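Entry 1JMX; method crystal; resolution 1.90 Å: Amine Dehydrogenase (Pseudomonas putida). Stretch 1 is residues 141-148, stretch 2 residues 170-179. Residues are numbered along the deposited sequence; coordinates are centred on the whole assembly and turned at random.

Stretch 1, residues 141-148: VRTFPMPR
Stretch 2 (170-179) KMDVKTGKYT

A glycine in a tight turn can serve as the seat for an aromatic ring, and this contact from an amine dehydrogenase is a compact example. Stretch 2 is a hairpin: Lys170 and Thr179 pair through both backbone hydrogen bonds, Asp172 N donates to Lys177 O, and Gly176 N closes the turn on Asp172 O at 2.7 Å. Asp172 OD2 also accepts from Lys174 N at 2.9 Å. Stretch 1 passes it as an extended chain, with the CA atoms of Arg142 and Lys174 8.4 Å apart and those of Phe144 and Gly176 only 5.7 Å apart.

Arg142 (phi/psi -169/141, chi1 -146°, chi2 t, chi3 m) directs its CA-to-CB bond toward the turn. Its NH1 lies 2.5 Å from Val173 O, which sits near the guanidinium plane; the distance is short, but the 128° angle makes this hydrogen bond weak. Thr143 is out of reach, as expected of alternation along a strand, and Phe144 (-132/162, chi1 m, chi2 98°) points toward the turn again. Gly176 CA stands over one ring face, 3.7 Å from the centroid and 19° off the normal, a CH-pi contact, while Lys174 O approaches the ring edge, 3.4 Å from Phe144 CZ. An ideal CB on Gly176 would lie 2.3 Å from Phe144 CD2, a clash, and its phi of 78° by itself favours glycine.

Pro145 (-77/144) contributes mainly its carbonyl: one water donates to Pro145 O at 2.8 Å and to Gly176 O at 2.6 Å, bridging the backbones. Met146 (-129/151, chi1 to chi3 all m) starts sideways, yet its SD reaches 3.6 Å from CE of Met171, whose chi1 and chi2 are t. Pro147 (-76/165) ends the contact, its CD 4.0 Å from CZ of Tyr178 (chi1 p, chi2 91°).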

ATOM      1  N   VAL B 141      -6.884  36.987  11.888  1.00 14.40           N
ATOM      2  CA  VAL B 141      -7.488  38.130  12.564  1.00 13.96           C
ATOM      3  C   VAL B 141      -8.347  37.610  13.713  1.00 13.70           C
ATOM      4  O   VAL B 141      -8.769  38.366  14.581  1.00 15.11           O
ATOM      5  CB  VAL B 141      -8.333  39.026  11.610  1.00 14.04           C
ATOM      6  CG1 VAL B 141      -7.440  39.668  10.564  1.00 12.03           C
ATOM      7  CG2 VAL B 141      -9.461  38.229  10.952  1.00 14.36           C
ATOM      8  N   ARG B 142      -8.534  36.296  13.748  1.00 12.90           N
ATOM      9  CA  ARG B 142      -9.329  35.641  14.776  1.00 13.46           C
ATOM     10  C   ARG B 142      -9.070  34.144  14.644  1.00 12.42           C
ATOM     11  O   ARG B 142      -8.894  33.653  13.540  1.00 12.44           O
ATOM     12  CB  ARG B 142     -10.806  35.918  14.501  1.00 15.65           C
ATOM     13  CG  ARG B 142     -11.690  36.065  15.716  1.00 18.62           C
ATOM     14  CD  ARG B 142     -13.139  36.294  15.278  1.00 17.52           C
ATOM     15  NE  ARG B 142     -13.203  37.270  14.206  1.00 17.09           N
ATOM     16  CZ  ARG B 142     -13.835  37.091  13.054  1.00 14.89           C
ATOM     17  NH1 ARG B 142     -14.488  35.972  12.796  1.00 15.91           N
ATOM     18  NH2 ARG B 142     -13.754  38.017  12.123  1.00 15.35           N
ATOM     19  N   THR B 143      -8.969  33.437  15.763  1.00 11.65           N
ATOM     20  CA  THR B 143      -8.767  31.990  15.727  1.00 13.41           C
ATOM     21  C   THR B 143      -9.491  31.309  16.875  1.00 12.93           C
ATOM     22  O   THR B 143      -9.555  31.834  17.982  1.00 14.36           O
ATOM     23  CB  THR B 143      -7.248  31.536  15.610  1.00 13.58           C
ATOM     24  OG1 THR B 143      -6.922  30.569  16.616  1.00 15.68           O
ATOM     25  CG2 THR B 143      -6.298  32.688  15.674  1.00 12.95           C
ATOM     26  N   PHE B 144     -10.091  30.166  16.574  1.00 11.77           N
ATOM     27  CA  PHE B 144     -10.853  29.418  17.557  1.00 10.72           C
ATOM     28  C   PHE B 144     -10.439  27.963  17.526  1.00 11.20           C
ATOM     29  O   PHE B 144      -9.818  27.515  16.568  1.00 10.72           O
ATOM     30  CB  PHE B 144     -12.345  29.462  17.215  1.00 10.79           C
ATOM     31  CG  PHE B 144     -12.876  30.829  16.947  1.00 11.86           C
ATOM     32  CD1 PHE B 144     -13.010  31.288  15.642  1.00 14.44           C
ATOM     33  CD2 PHE B 144     -13.286  31.646  17.992  1.00 12.57           C
ATOM     34  CE1 PHE B 144     -13.551  32.551  15.381  1.00 14.13           C
ATOM     35  CE2 PHE B 144     -13.826  32.905  17.745  1.00 13.04           C
ATOM     36  CZ  PHE B 144     -13.960  33.358  16.436  1.00 13.36           C
ATOM     37  N   PRO B 145     -10.757  27.212  18.593  1.00 12.49           N
ATOM     38  CA  PRO B 145     -10.418  25.787  18.657  1.00 13.43           C
ATOM     39  C   PRO B 145     -11.399  24.979  17.803  1.00 14.01           C
ATOM     40  O   PRO B 145     -12.580  25.317  17.707  1.00 14.87           O
ATOM     41  CB  PRO B 145     -10.566  25.464  20.144  1.00 12.97           C
ATOM     42  CG  PRO B 145     -11.633  26.410  20.588  1.00 15.69           C
ATOM     43  CD  PRO B 145     -11.259  27.691  19.894  1.00 11.84           C
ATOM     44  N   MET B 146     -10.893  23.937  17.159  1.00 13.27           N
ATOM     45  CA  MET B 146     -11.717  23.088  16.309  1.00 14.34           C
ATOM     46  C   MET B 146     -11.550  21.616  16.658  1.00 13.77           C
ATOM     47  O   MET B 146     -10.522  21.207  17.204  1.00 15.17           O
ATOM     48  CB  MET B 146     -11.335  23.274  14.832  1.00 14.93           C
ATOM     49  CG  MET B 146     -11.720  24.604  14.230  1.00 16.52           C
ATOM     50  SD  MET B 146     -13.497  24.792  14.164  1.00 22.07           S
ATOM     51  CE  MET B 146     -13.903  23.777  12.721  1.00 19.36           C
ATOM     52  N   PRO B 147     -12.600  20.815  16.434  1.00 12.58           N
ATOM     53  CA  PRO B 147     -12.466  19.390  16.738  1.00 11.92           C
ATOM     54  C   PRO B 147     -11.631  18.725  15.631  1.00 11.07           C
ATOM     55  O   PRO B 147     -11.376  19.331  14.590  1.00 11.07           O
ATOM     56  CB  PRO B 147     -13.920  18.900  16.751  1.00 12.16           C
ATOM     57  CG  PRO B 147     -14.640  19.860  15.851  1.00 13.78           C
ATOM     58  CD  PRO B 147     -14.008  21.185  16.196  1.00 12.41           C
ATOM     59  N   ARG B 148     -11.147  17.518  15.893  1.00 10.79           N
ATOM     60  CA  ARG B 148     -10.356  16.777  14.912  1.00 11.07           C
ATOM     61  C   ARG B 148     -11.223  16.222  13.802  1.00 10.30           C
ATOM     62  O   ARG B 148     -12.440  16.153  13.939  1.00 11.78           O
ATOM     63  CB  ARG B 148      -9.637  15.597  15.558  1.00 10.68           C
ATOM     64  CG  ARG B 148      -8.552  15.985  16.489  1.00 13.80           C
ATOM     65  CD  ARG B 148      -7.379  15.058  16.347  1.00 16.74           C
ATOM     66  NE  ARG B 148      -6.191  15.820  16.655  1.00 21.91           N
ATOM     67  CZ  ARG B 148      -5.349  16.301  15.753  1.00 20.59           C
ATOM     68  NH1 ARG B 148      -5.522  16.080  14.463  1.00 22.03           N
ATOM     69  NH2 ARG B 148      -4.406  17.125  16.146  1.00 25.00           N
ATOM     70  N   LYS B 170     -22.652  23.567  13.141  1.00 14.20           N
ATOM     71  CA  LYS B 170     -23.112  24.879  12.731  1.00 15.06           C
ATOM     72  C   LYS B 170     -22.292  25.778  13.638  1.00 14.70           C
ATOM     73  O   LYS B 170     -22.428  25.737  14.856  1.00 15.12           O
ATOM     74  CB  LYS B 170     -24.597  25.027  13.015  1.00 17.67           C
ATOM     75  CG  LYS B 170     -25.178  26.346  12.561  1.00 21.30           C
ATOM     76  CD  LYS B 170     -26.648  26.415  12.923  1.00 25.38           C
ATOM     77  CE  LYS B 170     -27.220  27.776  12.609  1.00 27.18           C
ATOM     78  NZ  LYS B 170     -27.036  28.087  11.166  1.00 32.68           N
ATOM     79  N   MET B 171     -21.429  26.587  13.044  1.00 15.27           N
ATOM     80  CA  MET B 171     -20.547  27.426  13.837  1.00 15.82           C
ATOM     81  C   MET B 171     -20.680  28.928  13.655  1.00 15.32           C
ATOM     82  O   MET B 171     -20.855  29.423  12.544  1.00 15.49           O
ATOM     83  CB  MET B 171     -19.098  26.995  13.591  1.00 16.45           C
ATOM     84  CG  MET B 171     -18.050  27.784  14.337  1.00 17.77           C
ATOM     85  SD  MET B 171     -16.435  27.129  13.984  1.00 18.83           S
ATOM     86  CE  MET B 171     -15.636  27.411  15.521  1.00 18.32           C
ATOM     87  N   ASP B 172     -20.612  29.630  14.784  1.00 15.40           N
ATOM     88  CA  ASP B 172     -20.670  31.082  14.835  1.00 15.65           C
ATOM     89  C   ASP B 172     -19.223  31.533  14.653  1.00 14.62           C
ATOM     90  O   ASP B 172     -18.383  31.255  15.501  1.00 15.22           O
ATOM     91  CB  ASP B 172     -21.173  31.525  16.209  1.00 16.20           C
ATOM     92  CG  ASP B 172     -21.428  33.018  16.292  1.00 18.13           C
ATOM     93  OD1 ASP B 172     -22.370  33.416  17.004  1.00 24.62           O
ATOM     94  OD2 ASP B 172     -20.699  33.805  15.664  1.00 20.67           O
ATOM     95  N   VAL B 173     -18.942  32.248  13.565  1.00 15.51           N
ATOM     96  CA  VAL B 173     -17.583  32.708  13.289  1.00 17.04           C
ATOM     97  C   VAL B 173     -17.101  33.886  14.136  1.00 17.92           C
ATOM     98  O   VAL B 173     -15.947  34.283  14.028  1.00 17.99           O
ATOM     99  CB  VAL B 173     -17.346  32.996  11.771  1.00 16.08           C
ATOM    100  CG1 VAL B 173     -17.628  31.764  10.953  1.00 16.85           C
ATOM    101  CG2 VAL B 173     -18.194  34.143  11.286  1.00 17.48           C
ATOM    102  N   LYS B 174     -17.977  34.435  14.977  1.00 19.67           N
ATOM    103  CA  LYS B 174     -17.616  35.558  15.856  1.00 20.46           C
ATOM    104  C   LYS B 174     -17.221  35.053  17.240  1.00 19.55           C
ATOM    105  O   LYS B 174     -16.221  35.498  17.811  1.00 21.35           O
ATOM    106  CB  LYS B 174     -18.777  36.555  15.991  1.00 23.13           C
ATOM    107  CG  LYS B 174     -18.884  37.572  14.864  1.00 28.17           C
ATOM    108  CD  LYS B 174     -18.870  36.876  13.504  1.00 33.83           C
ATOM    109  CE  LYS B 174     -18.941  37.838  12.333  1.00 36.27           C
ATOM    110  NZ  LYS B 174     -18.693  37.110  11.042  1.00 38.96           N
ATOM    111  N   THR B 175     -17.997  34.104  17.758  1.00 18.73           N
ATOM    112  CA  THR B 175     -17.755  33.531  19.079  1.00 18.50           C
ATOM    113  C   THR B 175     -17.023  32.190  19.001  1.00 19.24           C
ATOM    114  O   THR B 175     -16.411  31.739  19.978  1.00 18.08           O
ATOM    115  CB  THR B 175     -19.079  33.293  19.833  1.00 20.74           C
ATOM    116  OG1 THR B 175     -19.808  32.232  19.198  1.00 20.73           O
ATOM    117  CG2 THR B 175     -19.944  34.571  19.838  1.00 20.70           C
ATOM    118  N   GLY B 176     -17.126  31.542  17.844  1.00 18.91           N
ATOM    119  CA  GLY B 176     -16.491  30.255  17.657  1.00 19.04           C
ATOM    120  C   GLY B 176     -17.262  29.115  18.291  1.00 19.83           C
ATOM    121  O   GLY B 176     -16.799  27.970  18.267  1.00 20.42           O
ATOM    122  N   LYS B 177     -18.411  29.413  18.894  1.00 18.88           N
ATOM    123  CA  LYS B 177     -19.202  28.353  19.504  1.00 20.48           C
ATOM    124  C   LYS B 177     -19.950  27.639  18.397  1.00 18.29           C
ATOM    125  O   LYS B 177     -20.357  28.249  17.414  1.00 17.09           O
ATOM    126  CB  LYS B 177     -20.187  28.880  20.548  1.00 24.14           C
ATOM    127  CG  LYS B 177     -21.053  27.745  21.128  1.00 31.57           C
ATOM    128  CD  LYS B 177     -22.265  28.234  21.939  1.00 35.68           C
ATOM    129  CE  LYS B 177     -23.538  27.440  21.592  1.00 35.55           C
ATOM    130  NZ  LYS B 177     -24.039  27.771  20.218  1.00 35.76           N
ATOM    131  N   TYR B 178     -20.087  26.330  18.547  1.00 18.50           N
ATOM    132  CA  TYR B 178     -20.764  25.514  17.551  1.00 19.08           C
ATOM    133  C   TYR B 178     -21.631  24.448  18.205  1.00 19.08           C
ATOM    134  O   TYR B 178     -21.472  24.143  19.385  1.00 20.28           O
ATOM    135  CB  TYR B 178     -19.731  24.857  16.627  1.00 18.57           C
ATOM    136  CG  TYR B 178     -18.732  23.965  17.335  1.00 19.73           C
ATOM    137  CD1 TYR B 178     -18.986  22.602  17.503  1.00 20.31           C
ATOM    138  CD2 TYR B 178     -17.534  24.479  17.840  1.00 19.87           C
ATOM    139  CE1 TYR B 178     -18.083  21.768  18.150  1.00 20.46           C
ATOM    140  CE2 TYR B 178     -16.619  23.650  18.499  1.00 21.38           C
ATOM    141  CZ  TYR B 178     -16.907  22.295  18.648  1.00 22.03           C
ATOM    142  OH  TYR B 178     -16.040  21.461  19.314  1.00 23.10           O
ATOM    143  N   THR B 179     -22.579  23.923  17.437  1.00 19.75           N
ATOM    144  CA  THR B 179     -23.475  22.866  17.894  1.00 18.83           C
ATOM    145  C   THR B 179     -23.550  21.861  16.752  1.00 18.06           C
ATOM    146  O   THR B 179     -23.101  22.151  15.644  1.00 17.35           O
ATOM    147  CB  THR B 179     -24.909  23.393  18.164  1.00 17.94           C
ATOM    148  OG1 THR B 179     -25.428  24.002  16.978  1.00 20.57           O
ATOM    149  CG2 THR B 179     -24.915  24.407  19.289  1.00 18.58           C
TER
HETATM  150  O   HOH W   1     -14.586  26.718  18.980  1.00 19.52           O